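Long-range contacts in 47 KDA membrane antigen (Treponema pallidum, PDB 1O75), which binds penicillin and shows zinc-stimulated carboxypeptidase activity on synthetic depsipeptides, possibly acting as a D,D-carboxypeptidase that lowers peptidoglycan cross-linking: residues T357-D368 and E395-F405; G226-L235 and V291-F302. The protein carries 2 engineered substitutions. One frame throughout, in Å; residues are numbered along the deposited sequence.

Contact 1: T357-D368 and E395-F405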
loop_
_atom_site.group_PDB
_atom_site.type_symbol
_atom_site.label_atom_id
_atom_site.label_comp_id
_atom_site.label_asym_id
_atom_site.label_seq_id
_atom_site.Cartn_x
_atom_site.Cartn_y
_atom_site.Cartn_z
ATOM N N THR B 357 -32.819 0.852 -1.729
ATOM C CA THR B 357 -31.572 1.606 -1.747
ATOM C C THR B 357 -30.444 0.861 -1.023
ATOM O O THR B 357 -29.265 1.045 -1.336
ATOM C CB THR B 357 -31.773 3.004 -1.112
ATOM O OG1 THR B 357 -30.599 3.803 -1.304
ATOM C CG2 THR B 357 -32.036 2.878 0.364
ATOM N N LEU B 358 -30.807 0.005 -0.068
ATOM C CA LEU B 358 -29.812 -0.757 0.690
ATOM C C LEU B 358 -29.589 -2.170 0.148
ATOM O O LEU B 358 -29.030 -3.027 0.833
ATOM C CB LEU B 358 -30.207 -0.822 2.171
ATOM C CG LEU B 358 -30.305 0.528 2.891
ATOM C CD1 LEU B 358 -30.671 0.311 4.346
ATOM C CD2 LEU B 358 -28.979 1.271 2.787
ATOM N N MET B 359 -30.024 -2.403 -1.088
ATOM C CA MET B 359 -29.861 -3.704 -1.733
ATOM C C MET B 359 -28.396 -3.920 -2.083
ATOM O O MET B 359 -27.743 -3.031 -2.627
ATOM C CB MET B 359 -30.692 -3.777 -3.022
ATOM C CG MET B 359 -32.208 -3.753 -2.832
ATOM S SD MET B 359 -32.872 -5.291 -2.146
ATOM C CE MET B 359 -32.877 -6.327 -3.625
ATOM N N ASP B 360 -27.880 -5.103 -1.776
ATOM C CA ASP B 360 -26.489 -5.409 -2.082
ATOM C C ASP B 360 -25.525 -4.399 -1.444
ATOM O O ASP B 360 -24.398 -4.235 -1.907
ATOM C CB ASP B 360 -26.282 -5.423 -3.601
ATOM C CG ASP B 360 -27.038 -6.551 -4.290
ATOM O OD1 ASP B 360 -26.522 -7.694 -4.306
ATOM O OD2 ASP B 360 -28.149 -6.293 -4.811
ATOM N N ALA B 361 -25.973 -3.720 -0.392
ATOM C CA ALA B 361 -25.124 -2.754 0.292
ATOM C C ALA B 361 -24.120 -3.489 1.172
ATOM O O ALA B 361 -24.356 -4.626 1.585
ATOM C CB ALA B 361 -25.964 -1.819 1.134
ATOM N N ALA B 362 -22.995 -2.840 1.450
ATOM C CA ALA B 362 -21.959 -3.433 2.282
ATOM C C ALA B 362 -21.285 -2.337 3.100
ATOM O O ALA B 362 -21.404 -1.150 2.777
ATOM C CB ALA B 362 -20.934 -4.146 1.412
ATOM N N VAL B 363 -20.586 -2.721 4.163
ATOM C CA VAL B 363 -19.920 -1.727 4.985
ATOM C C VAL B 363 -18.544 -2.144 5.479
ATOM O O VAL B 363 -18.194 -3.327 5.499
ATOM C CB VAL B 363 -20.752 -1.369 6.244
ATOM C CG1 VAL B 363 -22.175 -1.004 5.859
ATOM C CG2 VAL B 363 -20.733 -2.538 7.222
ATOM N N ASP B 364 -17.766 -1.140 5.857
ATOM C CA ASP B 364 -16.453 -1.333 6.452
ATOM C C ASP B 364 -16.629 -0.567 7.760
ATOM O O ASP B 364 -17.469 0.334 7.837
ATOM C CB ASP B 364 -15.323 -0.669 5.644
ATOM C CG ASP B 364 -15.042 -1.359 4.320
ATOM O OD1 ASP B 364 -15.287 -2.575 4.189
ATOM O OD2 ASP B 364 -14.550 -0.669 3.403
ATOM N N VAL B 365 -15.877 -0.927 8.790
ATOM C CA VAL B 365 -15.963 -0.207 10.051
ATOM C C VAL B 365 -14.570 -0.184 10.635
ATOM O O VAL B 365 -13.938 -1.231 10.779
ATOM C CB VAL B 365 -16.906 -0.878 11.057
ATOM C CG1 VAL B 365 -16.924 -0.061 12.348
ATOM C CG2 VAL B 365 -18.315 -0.985 10.471
ATOM N N PHE B 366 -14.086 1.011 10.958
ATOM C CA PHE B 366 -12.752 1.142 11.507
ATOM C C PHE B 366 -12.593 2.413 12.316
ATOM O O PHE B 366 -13.186 3.442 11.987
ATOM C CB PHE B 366 -11.720 1.109 10.369
ATOM C CG PHE B 366 -11.912 2.190 9.337
ATOM C CD1 PHE B 366 -11.339 3.450 9.507
ATOM C CD2 PHE B 366 -12.667 1.950 8.193
ATOM C CE1 PHE B 366 -11.516 4.456 8.549
ATOM C CE2 PHE B 366 -12.850 2.946 7.231
ATOM C CZ PHE B 366 -12.272 4.202 7.409
ATOM N N ALA B 367 -11.806 2.336 13.387
ATOM C CA ALA B 367 -11.557 3.503 14.222
ATOM C C ALA B 367 -10.535 4.352 13.476
ATOM O O ALA B 367 -9.637 3.817 12.827
ATOM C CB ALA B 367 -11.020 3.079 15.572
ATOM N N ASP B 368 -10.689 5.670 13.568
ATOM C CA ASP B 368 -9.827 6.639 12.886
ATOM C C ASP B 368 -8.549 6.090 12.240
ATOM O O ASP B 368 -8.518 5.863 11.026
ATOM C CB ASP B 368 -9.487 7.806 13.832
ATOM C CG ASP B 368 -10.737 8.547 14.332
ATOM O OD1 ASP B 368 -11.707 8.705 13.552
ATOM O OD2 ASP B 368 -10.746 8.985 15.509
ATOM N N GLU B 395 -15.399 6.487 18.711
ATOM C CA GLU B 395 -15.990 6.964 17.467
ATOM C C GLU B 395 -15.358 6.236 16.286
ATOM O O GLU B 395 -14.184 6.448 15.966
ATOM C CB GLU B 395 -15.779 8.469 17.308
ATOM C CG GLU B 395 -15.997 8.963 15.888
ATOM C CD GLU B 395 -15.561 10.403 15.696
ATOM O OE1 GLU B 395 -16.364 11.318 15.979
ATOM O OE2 GLU B 395 -14.405 10.622 15.271
ATOM N N TYR B 396 -16.146 5.377 15.648
ATOM C CA TYR B 396 -15.689 4.612 14.493
ATOM C C TYR B 396 -16.164 5.235 13.185
ATOM O O TYR B 396 -17.121 6.016 13.154
ATOM C CB TYR B 396 -16.218 3.176 14.548
ATOM C CG TYR B 396 -15.745 2.359 15.725
ATOM C CD1 TYR B 396 -16.363 2.463 16.971
ATOM C CD2 TYR B 396 -14.690 1.458 15.584
ATOM C CE1 TYR B 396 -15.940 1.676 18.056
ATOM C CE2 TYR B 396 -14.261 0.674 16.652
ATOM C CZ TYR B 396 -14.888 0.784 17.884
ATOM O OH TYR B 396 -14.472 -0.016 18.925
ATOM N N THR B 397 -15.481 4.889 12.102
ATOM C CA THR B 397 -15.864 5.367 10.784
ATOM C C THR B 397 -16.595 4.188 10.163
ATOM O O THR B 397 -16.134 3.041 10.270
ATOM C CB THR B 397 -14.637 5.710 9.912
ATOM O OG1 THR B 397 -13.934 6.819 10.487
ATOM C CG2 THR B 397 -15.072 6.076 8.489
ATOM N N VAL B 398 -17.745 4.466 9.555
ATOM C CA VAL B 398 -18.541 3.441 8.889
ATOM C C VAL B 398 -18.733 3.857 7.440
ATOM O O VAL B 398 -19.345 4.893 7.154
ATOM C CB VAL B 398 -19.952 3.283 9.507
ATOM C CG1 VAL B 398 -20.696 2.137 8.813
ATOM C CG2 VAL B 398 -19.849 3.020 10.995
ATOM N N GLU B 399 -18.198 3.060 6.524
ATOM C CA GLU B 399 -18.358 3.367 5.116
ATOM C C GLU B 399 -19.426 2.444 4.560
ATOM O O GLU B 399 -19.396 1.233 4.786
ATOM C CB GLU B 399 -17.050 3.170 4.345
ATOM C CG GLU B 399 -17.227 3.404 2.847
ATOM C CD GLU B 399 -15.928 3.378 2.074
ATOM O OE1 GLU B 399 -15.040 4.192 2.386
ATOM O OE2 GLU B 399 -15.802 2.548 1.152
ATOM N N VAL B 400 -20.381 3.021 3.847
ATOM C CA VAL B 400 -21.451 2.237 3.254
ATOM C C VAL B 400 -21.364 2.323 1.745
ATOM O O VAL B 400 -21.410 3.410 1.177
ATOM C CB VAL B 400 -22.837 2.747 3.688
ATOM C CG1 VAL B 400 -23.930 1.950 2.985
ATOM C CG2 VAL B 400 -22.973 2.624 5.199
ATOM N N ARG B 401 -21.209 1.174 1.102
ATOM C CA ARG B 401 -21.154 1.122 -0.349
ATOM C C ARG B 401 -22.515 0.671 -0.873
ATOM O O ARG B 401 -23.010 -0.395 -0.503
ATOM C CB ARG B 401 -20.069 0.146 -0.812
ATOM C CG ARG B 401 -18.655 0.691 -0.657
ATOM C CD ARG B 401 -17.631 -0.272 -1.220
ATOM N NE ARG B 401 -17.458 -1.447 -0.373
ATOM C CZ ARG B 401 -16.764 -1.464 0.763
ATOM N NH1 ARG B 401 -16.164 -0.364 1.201
ATOM N NH2 ARG B 401 -16.679 -2.587 1.467
ATOM N N PHE B 402 -23.130 1.500 -1.709
ATOM C CA PHE B 402 -24.421 1.151 -2.290
ATOM C C PHE B 402 -24.198 0.573 -3.680
ATOM O O PHE B 402 -23.111 0.681 -4.255
ATOM C CB PHE B 402 -25.326 2.376 -2.407
ATOM C CG PHE B 402 -25.455 3.161 -1.138
ATOM C CD1 PHE B 402 -24.657 4.278 -0.913
ATOM C CD2 PHE B 402 -26.393 2.799 -0.173
ATOM C CE1 PHE B 402 -24.792 5.031 0.250
ATOM C CE2 PHE B 402 -26.537 3.542 0.998
ATOM C CZ PHE B 402 -25.737 4.662 1.210
ATOM N N LYS B 403 -25.239 -0.035 -4.222
ATOM C CA LYS B 403 -25.167 -0.631 -5.539
ATOM C C LYS B 403 -25.326 0.413 -6.644
ATOM O O LYS B 403 -24.640 0.356 -7.663
ATOM C CB LYS B 403 -26.269 -1.680 -5.676
ATOM C CG LYS B 403 -26.109 -2.620 -6.854
ATOM C CD LYS B 403 -27.345 -3.503 -6.962
ATOM C CE LYS B 403 -27.132 -4.672 -7.900
ATOM N NZ LYS B 403 -28.350 -5.529 -7.928
ATOM N N GLU B 404 -26.230 1.365 -6.438
ATOM C CA GLU B 404 -26.502 2.396 -7.435
ATOM C C GLU B 404 -26.052 3.801 -7.068
ATOM O O GLU B 404 -26.369 4.742 -7.782
ATOM C CB GLU B 404 -28.005 2.441 -7.749
ATOM C CG GLU B 404 -28.564 1.192 -8.419
ATOM C CD GLU B 404 -27.849 0.858 -9.722
ATOM O OE1 GLU B 404 -27.696 1.763 -10.584
ATOM O OE2 GLU B 404 -27.442 -0.318 -9.884
ATOM N N PHE B 405 -25.330 3.951 -5.964
ATOM C CA PHE B 405 -24.877 5.273 -5.542
ATOM C C PHE B 405 -23.440 5.274 -5.046
ATOM O O PHE B 405 -22.913 4.234 -4.656
ATOM C CB PHE B 405 -25.757 5.818 -4.412
ATOM C CG PHE B 405 -27.213 5.913 -4.760
ATOM C CD1 PHE B 405 -28.053 4.818 -4.590
ATOM C CD2 PHE B 405 -27.741 7.095 -5.252
ATOM C CE1 PHE B 405 -29.411 4.903 -4.902
ATOM C CE2 PHE B 405 -29.091 7.199 -5.570
ATOM C CZ PHE B 405 -29.932 6.094 -5.393
HETATM O O HOH W 1 -28.040 1.126 -4.394
#

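Contact 2: G226-L235 and V291-F302. With PDX (2,3-di-O-sulfo-alpha-D-glucopyranose), chain C; XE (xenon), chain F; PDX (2,3-di-O-sulfo-alpha-D-glucopyranose), chain D.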
loop_
_atom_site.group_PDB
_atom_site.type_symbol
_atom_site.label_atom_id
_atom_site.label_comp_id
_atom_site.label_asym_id
_atom_site.label_seq_id
_atom_site.Cartn_x
_atom_site.Cartn_y
_atom_site.Cartn_z
ATOM N N GLY B 226 -11.071 15.986 -1.336
ATOM C CA GLY B 226 -11.449 16.816 -2.461
ATOM C C GLY B 226 -12.025 16.170 -3.705
ATOM O O GLY B 226 -12.637 16.868 -4.495
ATOM N N SER B 227 -11.833 14.873 -3.918
ATOM C CA SER B 227 -12.409 14.270 -5.115
ATOM C C SER B 227 -13.839 13.757 -4.895
ATOM O O SER B 227 -14.141 13.141 -3.882
ATOM C CB SER B 227 -11.542 13.099 -5.618
ATOM O OG SER B 227 -10.300 13.555 -6.141
ATOM N N ASP B 228 -14.724 14.036 -5.842
ATOM C CA ASP B 228 -16.087 13.511 -5.789
ATOM C C ASP B 228 -16.023 12.034 -6.162
ATOM O O ASP B 228 -16.781 11.199 -5.652
ATOM C CB ASP B 228 -16.977 14.258 -6.790
ATOM C CG ASP B 228 -17.397 15.604 -6.256
ATOM O OD1 ASP B 228 -17.641 15.654 -5.032
ATOM O OD2 ASP B 228 -17.470 16.582 -7.023
ATOM N N ALA B 229 -15.094 11.715 -7.061
ATOM C CA ALA B 229 -14.912 10.345 -7.508
ATOM C C ALA B 229 -13.499 10.189 -8.025
ATOM O O ALA B 229 -12.887 11.148 -8.481
ATOM C CB ALA B 229 -15.927 9.999 -8.626
ATOM N N GLU B 230 -12.999 8.966 -7.985
ATOM C CA GLU B 230 -11.646 8.720 -8.415
ATOM C C GLU B 230 -11.520 7.343 -9.040
ATOM O O GLU B 230 -12.227 6.414 -8.647
ATOM C CB GLU B 230 -10.729 8.873 -7.198
ATOM C CG GLU B 230 -9.301 8.450 -7.415
ATOM C CD GLU B 230 -9.086 6.959 -7.147
ATOM O OE1 GLU B 230 -7.918 6.503 -7.200
ATOM O OE2 GLU B 230 -10.082 6.240 -6.883
ATOM N N ALA B 231 -10.638 7.219 -10.028
ATOM C CA ALA B 231 -10.425 5.935 -10.684
ATOM C C ALA B 231 -8.967 5.567 -10.515
ATOM O O ALA B 231 -8.085 6.420 -10.669
ATOM C CB ALA B 231 -10.771 6.024 -12.185
ATOM N N SER B 232 -8.723 4.309 -10.170
ATOM C CA SER B 232 -7.379 3.796 -9.985
ATOM C C SER B 232 -7.110 2.853 -11.136
ATOM O O SER B 232 -7.670 1.755 -11.192
ATOM C CB SER B 232 -7.276 3.019 -8.670
ATOM O OG SER B 232 -7.254 3.922 -7.588
ATOM N N VAL B 233 -6.256 3.272 -12.054
ATOM C CA VAL B 233 -5.967 2.430 -13.190
ATOM C C VAL B 233 -4.727 1.567 -12.926
ATOM O O VAL B 233 -3.629 2.097 -12.761
ATOM C CB VAL B 233 -5.749 3.304 -14.458
ATOM C CG1 VAL B 233 -5.514 2.422 -15.682
ATOM C CG2 VAL B 233 -6.955 4.227 -14.678
ATOM N N MET B 234 -4.903 0.251 -12.842
ATOM C CA MET B 234 -3.757 -0.644 -12.669
ATOM C C MET B 234 -3.286 -0.965 -14.084
ATOM O O MET B 234 -4.103 -1.247 -14.966
ATOM C CB MET B 234 -4.167 -1.913 -11.935
ATOM C CG MET B 234 -4.527 -1.671 -10.474
ATOM S SD MET B 234 -3.047 -1.499 -9.464
ATOM C CE MET B 234 -2.517 -3.266 -9.431
ATOM N N LEU B 235 -1.977 -0.936 -14.303
ATOM C CA LEU B 235 -1.410 -1.156 -15.640
ATOM C C LEU B 235 -0.636 -2.461 -15.841
ATOM O O LEU B 235 -0.132 -3.052 -14.879
ATOM C CB LEU B 235 -0.478 0.014 -15.963
ATOM C CG LEU B 235 -1.130 1.404 -15.870
ATOM C CD1 LEU B 235 -0.057 2.466 -15.888
ATOM C CD2 LEU B 235 -2.085 1.626 -17.053
ATOM N N VAL B 291 3.601 -0.908 -7.137
ATOM C CA VAL B 291 2.265 -1.100 -7.694
ATOM C C VAL B 291 2.093 -0.179 -8.905
ATOM O O VAL B 291 2.123 1.040 -8.774
ATOM C CB VAL B 291 1.196 -0.802 -6.638
ATOM C CG1 VAL B 291 -0.197 -1.117 -7.190
ATOM C CG2 VAL B 291 1.468 -1.640 -5.399
ATOM N N PRO B 292 1.904 -0.758 -10.102
ATOM C CA PRO B 292 1.743 -0.005 -11.354
ATOM C C PRO B 292 0.371 0.653 -11.461
ATOM O O PRO B 292 -0.462 0.290 -12.298
ATOM C CB PRO B 292 1.996 -1.078 -12.419
ATOM C CG PRO B 292 1.328 -2.287 -11.809
ATOM C CD PRO B 292 1.715 -2.209 -10.322
ATOM N N ARG B 293 0.145 1.637 -10.607
ATOM C CA ARG B 293 -1.141 2.308 -10.555
ATOM C C ARG B 293 -1.068 3.806 -10.834
ATOM O O ARG B 293 -0.111 4.476 -10.443
ATOM C CB ARG B 293 -1.735 2.067 -9.159
ATOM C CG ARG B 293 -2.958 2.884 -8.778
ATOM C CD ARG B 293 -3.427 2.475 -7.376
ATOM N NE ARG B 293 -2.327 2.602 -6.421
ATOM C CZ ARG B 293 -2.067 1.765 -5.416
ATOM N NH1 ARG B 293 -2.829 0.701 -5.193
ATOM N NH2 ARG B 293 -1.018 1.997 -4.638
ATOM N N ILE B 294 -2.058 4.322 -11.549
ATOM C CA ILE B 294 -2.146 5.757 -11.782
ATOM C C ILE B 294 -3.574 6.091 -11.413
ATOM O O ILE B 294 -4.499 5.419 -11.869
ATOM C CB ILE B 294 -1.854 6.139 -13.227
ATOM C CG1 ILE B 294 -0.378 5.830 -13.526
ATOM C CG2 ILE B 294 -2.115 7.648 -13.438
ATOM C CD1 ILE B 294 0.113 6.429 -14.779
ATOM N N SER B 295 -3.759 7.085 -10.546
ATOM C CA SER B 295 -5.102 7.474 -10.115
ATOM C C SER B 295 -5.522 8.815 -10.719
ATOM O O SER B 295 -4.710 9.738 -10.844
ATOM C CB SER B 295 -5.154 7.534 -8.595
ATOM O OG SER B 295 -4.820 6.256 -8.065
ATOM N N CYS B 296 -6.794 8.900 -11.096
ATOM C CA CYS B 296 -7.372 10.093 -11.722
ATOM C C CYS B 296 -8.616 10.435 -10.928
ATOM O O CYS B 296 -9.448 9.564 -10.706
ATOM C CB CYS B 296 -7.818 9.774 -13.162
ATOM S SG CYS B 296 -6.499 9.197 -14.182
ATOM N N GLY B 297 -8.749 11.692 -10.526
ATOM C CA GLY B 297 -9.921 12.080 -9.777
ATOM C C GLY B 297 -10.621 13.277 -10.378
ATOM O O GLY B 297 -10.072 13.959 -11.254
ATOM N N ILE B 298 -11.823 13.558 -9.894
ATOM C CA ILE B 298 -12.541 14.701 -10.414
ATOM C C ILE B 298 -13.406 15.306 -9.319
ATOM O O ILE B 298 -13.855 14.607 -8.416
ATOM C CB ILE B 298 -13.429 14.283 -11.619
ATOM C CG1 ILE B 298 -13.986 15.519 -12.328
ATOM C CG2 ILE B 298 -14.591 13.369 -11.143
ATOM C CD1 ILE B 298 -14.782 15.165 -13.597
ATOM N N ASN B 299 -13.573 16.616 -9.367
ATOM C CA ASN B 299 -14.472 17.290 -8.430
ATOM C C ASN B 299 -15.390 18.067 -9.356
ATOM O O ASN B 299 -14.948 18.977 -10.038
ATOM C CB ASN B 299 -13.744 18.261 -7.501
ATOM C CG ASN B 299 -14.695 18.915 -6.516
ATOM O OD1 ASN B 299 -15.581 19.675 -6.915
ATOM N ND2 ASN B 299 -14.527 18.614 -5.227
ATOM N N TYR B 300 -16.667 17.702 -9.377
ATOM C CA TYR B 300 -17.613 18.340 -10.295
ATOM C C TYR B 300 -17.711 19.848 -10.141
ATOM O O TYR B 300 -18.155 20.541 -11.048
ATOM C CB TYR B 300 -18.994 17.700 -10.130
ATOM C CG TYR B 300 -18.955 16.189 -10.266
ATOM C CD1 TYR B 300 -19.613 15.369 -9.343
ATOM C CD2 TYR B 300 -18.255 15.577 -11.324
ATOM C CE1 TYR B 300 -19.582 13.979 -9.461
ATOM C CE2 TYR B 300 -18.222 14.188 -11.457
ATOM C CZ TYR B 300 -18.889 13.396 -10.522
ATOM O OH TYR B 300 -18.872 12.027 -10.651
ATOM N N GLY B 301 -17.274 20.360 -8.992
ATOM C CA GLY B 301 -17.362 21.794 -8.762
ATOM C C GLY B 301 -16.182 22.633 -9.204
ATOM O O GLY B 301 -16.228 23.852 -9.077
ATOM N N PHE B 302 -15.113 22.015 -9.719
ATOM C CA PHE B 302 -13.957 22.792 -10.161
ATOM C C PHE B 302 -14.298 23.489 -11.462
ATOM O O PHE B 302 -15.015 22.939 -12.292
ATOM C CB PHE B 302 -12.736 21.895 -10.398
ATOM C CG PHE B 302 -12.145 21.281 -9.136
ATOM C CD1 PHE B 302 -12.626 21.612 -7.864
ATOM C CD2 PHE B 302 -11.081 20.383 -9.236
ATOM C CE1 PHE B 302 -12.047 21.049 -6.705
ATOM C CE2 PHE B 302 -10.498 19.822 -8.109
ATOM C CZ PHE B 302 -10.980 20.153 -6.830
HETATM C C1 PDX C . -1.727 -2.932 -3.928
HETATM C C2 PDX C . -0.714 -4.093 -3.784
HETATM C C3 PDX C . -0.390 -4.333 -2.296
HETATM C C4 PDX C . 0.079 -3.034 -1.595
HETATM C C5 PDX C . -0.905 -1.887 -1.868
HETATM C C6 PDX C . -0.350 -0.568 -1.421
HETATM O O1 PDX C . -2.929 -3.298 -3.266
HETATM O O2 PDX C . -1.251 -5.311 -4.341
HETATM O O3 PDX C . 0.677 -5.315 -2.191
HETATM O O4 PDX C . 0.375 -3.311 -0.204
HETATM O O5 PDX C . -1.161 -1.735 -3.314
HETATM O O6 PDX C . 1.044 -0.428 -1.822
HETATM O O1S PDX C . -1.244 -6.916 -6.054
HETATM O O2S PDX C . -1.150 -4.575 -6.721
HETATM O O3S PDX C . 0.744 -5.681 -5.769
HETATM O O1X PDX C . 0.577 -6.127 -0.067
HETATM O O2X PDX C . -0.346 -7.445 -1.852
HETATM O O3X PDX C . 2.015 -7.201 -1.701
HETATM S S PDX C . -0.711 -5.741 -5.676
HETATM S "S'" PDX C . 0.702 -6.634 -1.474
HETATM XE XE XE F . -11.646 10.758 -13.009
HETATM C C1 PDX D . 1.516 0.832 -1.375
HETATM C C2 PDX D . 2.915 1.216 -1.831
HETATM C C3 PDX D . 3.954 0.324 -1.163
HETATM C C4 PDX D . 3.819 0.305 0.362
HETATM C C5 PDX D . 2.401 -0.084 0.728
HETATM C C6 PDX D . 2.127 -0.066 2.194
HETATM O O2 PDX D . 2.950 1.078 -3.267
HETATM O O3 PDX D . 5.256 0.829 -1.491
HETATM O O4 PDX D . 4.806 -0.564 0.976
HETATM O O5 PDX D . 1.423 0.823 0.082
HETATM O O6 PDX D . 0.978 0.768 2.469
HETATM O O1S PDX D . 3.504 1.972 -5.332
HETATM O O2S PDX D . 3.907 3.346 -3.425
HETATM O O3S PDX D . 1.596 2.901 -4.121
HETATM O O1X PDX D . 7.410 0.918 -2.279
HETATM O O2X PDX D . 5.801 -0.569 -3.222
HETATM O O3X PDX D . 6.736 -1.051 -1.068
HETATM S S PDX D . 3.094 2.288 -4.094
HETATM S "S'" PDX D . 6.323 -0.047 -2.081
#

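Contact 1: T357-D368 and E395-F405
Strands 362-367 and 396-401 are the two central, antiparallel strands of a four-stranded sheet near the C-terminus, and the polar side chains on one face are tied by a salt-bridge network of Asp364, Glu399 and Arg401. Arg401 grips Asp364 end-on with two nitrogens: NH1 lies 2.7 Å from Asp364 OD2 and NH2 3.1 Å from Asp364 OD1. Both N-H bonds are nearly straight and both oxygens lie close to the guanidinium plane, yet they are met from above the carboxylate, the two flat groups being turned 49° apart. A bend at chi3 (-73°) turns the guanidinium toward Asp364; Arg401 NH1 also reaches Glu399 OE2 at 2.9 Å. This shared cation probably offsets the repulsion between the two carboxylates. Glu399 also pairs with Arg409 and Arg401 with Asp376, on the outer strands 408-412 and 372-378.

Farther along the same face, Phe366 and Thr397 form a hydrogen-bonded pair, with Phe366 N and Thr397 O 3.0 Å apart. Phe366 CG sits between its backbone N and carbonyl carbon (chi1 59°), which lays the ring against Thr397; Thr397 CB makes a CH-pi contact 3.9 Å from the ring centroid.

The other face of this antiparallel sheet is apolar. Val363 CG1 lies 3.8 Å from Val400 CG2, the two side chains running alongside, and Val398 and Val400 pack on Ile341 of strand 340-344. Beyond the strands, a type II turn from Leu358 to Ala361 sets Asp360 opposite Lys403, whose extended chain brings NZ to 3.2 Å from Asp360 OD2, above the carboxylate plane.

Contact 2: G226-L235 and V291-F302
Met234 and Arg293 stand on one face of the antiparallel pairing of strands 229-237 and 293-298, the two middle strands of a four-stranded sheet in the Tp47 domain C region, and both reach the sulfated-sugar site at its end. Met234, bent at chi2 and chi3, crosses Arg293 at a slant, its SD 3.8 Å from Arg293 CB and 3.7 Å from Val291 CG1. That same methyl of Val291 lies over one face of the Arg293 guanidinium, toward its rim. The sugars come instead at the guanidinium edge: NH2 makes a short but bent, weak bond to sulfate oxygen O3S of the chain D sugar, and NH1 a long, weak one to ring oxygen O5 of the chain C sugar. Arg290 of the second subunit also binds this glycan and packs on Met234.

Midway, Glu230 bends at chi2 (-87°) and sets OE1 beside two serines. Ser232 OG donates to it at 2.7 Å on the syn side, whereas any bond from Ser295 OG is at best weak. The Cys296 side chain points to the opposite face, its CB 4.0 Å from xenon; the backbone O of Cys296 is nearer to xenon, at 3.4 Å. Tyr260 OH hydrogen-bonds to Gly297 O.

A classic beta bulge, with Asp228 and Ala229 both facing Ile298, ends the regular pairing. Here Asp228 CB lies over a face of the Tyr300 ring, 4.1 Å from its centroid, while OD2 accepts a hydrogen bond from Tyr300 N through its anti lone pair. Asn299 OD1 closes an Asx turn by accepting from Gly301 N, and its ND2 donates to Gly226 O at 2.7 Å, almost straight (176°) and in the amide plane.

In the fold
Contacts 1 and 2 each join the two middle strands of a four-stranded antiparallel sheet, but the sheets are separate: the contact centres lie about 20 Å apart and the nearest atoms about 9 Å. Contact 2 is close to the centre of the chain, whereas contact 1 is about 25 Å from it, near the C-terminus. Both mix buried and more exposed residues and reach the second subunit. Their polar chemistry differs. In contact 1 arginine is held mainly by carboxylates of its own sheet; in contact 2 it turns outward to a sulfated glycan shared between subunits, while the opposite face packs against strands 255-262, 311-319 and 325-331, with xenon bound beside Cys296, Tyr260 and Phe331.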